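Local coordinates for adenosine 5'-monophosphoramidase (Candida albicans, PDB 6IQ1), which probably hydrolyses adenosine 5'-monophosphoramidates to AMP and an amine, working as a homodimeric histidine triad (HINT) enzyme, at residues I17-L22 with K27-L32. Numbering follows the deposited sequence.
Sequences IPSFKL and KTYSFL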
# COMPACT_ATOMS: atom_id res chain seq x y z
N ILE D 17 -4.93 20.24 15.11
CA ILE D 17 -6.19 19.51 15.12
C ILE D 17 -5.99 18.20 15.88
O ILE D 17 -4.98 17.51 15.69
CB ILE D 17 -6.71 19.29 13.69
CG1 ILE D 17 -7.50 20.54 13.30
CG2 ILE D 17 -7.60 18.04 13.60
CD1 ILE D 17 -7.90 20.61 11.86
N PRO D 18 -6.94 17.84 16.75
CA PRO D 18 -6.82 16.63 17.57
C PRO D 18 -6.62 15.35 16.76
O PRO D 18 -7.05 15.25 15.61
CB PRO D 18 -8.16 16.59 18.31
CG PRO D 18 -8.61 18.00 18.37
CD PRO D 18 -8.15 18.61 17.08
N SER D 19 -5.98 14.36 17.39
CA SER D 19 -5.76 13.04 16.80
C SER D 19 -5.39 12.03 17.88
O SER D 19 -4.85 12.38 18.93
CB SER D 19 -4.65 13.09 15.75
OG SER D 19 -3.37 13.20 16.37
N PHE D 20 -5.67 10.75 17.60
CA PHE D 20 -5.31 9.65 18.50
C PHE D 20 -3.96 9.07 18.07
O PHE D 20 -3.89 8.14 17.26
CB PHE D 20 -6.40 8.59 18.50
CG PHE D 20 -7.72 9.07 19.04
CD1 PHE D 20 -7.98 9.04 20.40
CD2 PHE D 20 -8.70 9.54 18.18
CE1 PHE D 20 -9.20 9.48 20.90
CE2 PHE D 20 -9.91 9.99 18.68
CZ PHE D 20 -10.16 9.95 20.04
N LYS D 21 -2.87 9.61 18.63
CA LYS D 21 -1.53 9.33 18.12
C LYS D 21 -1.03 7.94 18.53
O LYS D 21 -1.27 7.47 19.64
CB LYS D 21 -0.55 10.39 18.62
CG LYS D 21 0.87 10.18 18.13
CD LYS D 21 1.79 11.27 18.66
CE LYS D 21 2.55 10.81 19.89
NZ LYS D 21 4.03 10.90 19.69
N LEU D 22 -0.31 7.29 17.61
CA LEU D 22 0.16 5.94 17.86
C LEU D 22 1.68 5.98 17.80
O LEU D 22 2.32 6.36 18.78
CB LEU D 22 -0.49 4.96 16.87
CG LEU D 22 -1.99 4.61 17.05
CD1 LEU D 22 -2.48 3.73 15.93
CD2 LEU D 22 -2.24 3.90 18.38
N LYS D 27 10.37 10.97 10.67
CA LYS D 27 9.80 11.18 9.34
C LYS D 27 8.33 10.79 9.20
O LYS D 27 7.70 11.23 8.23
CB LYS D 27 10.64 10.42 8.29
CG LYS D 27 11.91 11.17 7.90
CD LYS D 27 12.90 10.26 7.17
CE LYS D 27 14.32 10.86 7.15
NZ LYS D 27 14.34 12.26 6.62
N THR D 28 7.77 10.01 10.12
CA THR D 28 6.44 9.45 9.90
C THR D 28 5.53 9.73 11.09
O THR D 28 5.99 9.80 12.24
CB THR D 28 6.55 7.93 9.65
OG1 THR D 28 7.34 7.71 8.48
CG2 THR D 28 5.19 7.30 9.44
N TYR D 29 4.23 9.87 10.81
CA TYR D 29 3.21 10.11 11.84
C TYR D 29 2.00 9.20 11.63
O TYR D 29 1.44 9.14 10.53
CB TYR D 29 2.77 11.58 11.83
CG TYR D 29 1.89 11.96 13.00
CD1 TYR D 29 0.52 11.70 12.98
CD2 TYR D 29 2.42 12.56 14.12
CE1 TYR D 29 -0.29 12.02 14.04
CE2 TYR D 29 1.60 12.91 15.20
CZ TYR D 29 0.26 12.63 15.15
OH TYR D 29 -0.55 12.96 16.21
N SER D 30 1.57 8.53 12.70
CA SER D 30 0.44 7.62 12.56
C SER D 30 -0.56 7.80 13.70
O SER D 30 -0.21 8.17 14.82
CB SER D 30 0.92 6.16 12.46
OG SER D 30 1.63 5.77 13.61
N PHE D 31 -1.83 7.50 13.40
CA PHE D 31 -2.95 7.80 14.27
C PHE D 31 -4.18 7.03 13.78
O PHE D 31 -4.24 6.60 12.63
CB PHE D 31 -3.24 9.31 14.33
CG PHE D 31 -3.51 9.94 12.98
CD1 PHE D 31 -2.48 10.20 12.09
CD2 PHE D 31 -4.80 10.29 12.62
CE1 PHE D 31 -2.73 10.79 10.85
CE2 PHE D 31 -5.06 10.89 11.38
CZ PHE D 31 -4.03 11.14 10.49
N LEU D 32 -5.14 6.87 14.69
CA LEU D 32 -6.38 6.16 14.41
C LEU D 32 -7.23 6.90 13.37
O LEU D 32 -7.34 8.13 13.38
CB LEU D 32 -7.20 6.00 15.68
CG LEU D 32 -6.79 4.91 16.67
CD1 LEU D 32 -7.64 4.99 17.94
CD2 LEU D 32 -6.88 3.52 16.04
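The Tyr29 ring meets Ser19 at its edge: Ser19 OG lies in the ring plane, and Tyr29 OH donates a hydrogen bond to it over 2.8 Å. Phe31 CD1, from the same strand as the tyrosine, occupies another part of that edge. Lys21 reaches the ring obliquely, its side chain crossing that of Tyr29 at about a right angle, with Lys21 CD 3.8 Å from Tyr29 CE2. Nearer the backbone, Lys21 CB lies 3.5 Å from Tyr29 OH. With CG of Tyr29 anti to the backbone N (chi1 -171°), the phenol extends across to Ser19 and Lys21, whereas Lys21 NZ turns off to a salt bridge with Glu24. Of the two phenylalanines, Phe31 receives Ser19 CB obliquely at 4.2 Å from its CD2. Phe20 touches Leu32 mainly through CB, 3.8 Å from Leu32 CD1; its ring leads away and packs edge-to-face on Phe130 of the second subunit.

Two backbone bonds bracket the Lys21-Phe31 pair. Leu32 N donates to Phe20 O at 3.1 Å (N-H...O 156°), and Leu22 N to Ser30 O at 2.9 Å (159°). Between them, Lys21 and Phe31 form an antiparallel non-hydrogen-bonded pair, so their side chains project from the same face of the sheet. Phe20 O also receives a CA-H...O contact from Phe31.

Strand 28-32 is bonded in turn to strand 42-46, through the backbones of Tyr29 with Ile45 and Phe31 with Leu43; on strand 21-24, Lys21 O is hydrogen-bonded to His137 NE2 of the second subunit. Together these features define an antiparallel beta hairpin at the margin of the HIT-domain sheet, contributing to the HINT homodimer interface.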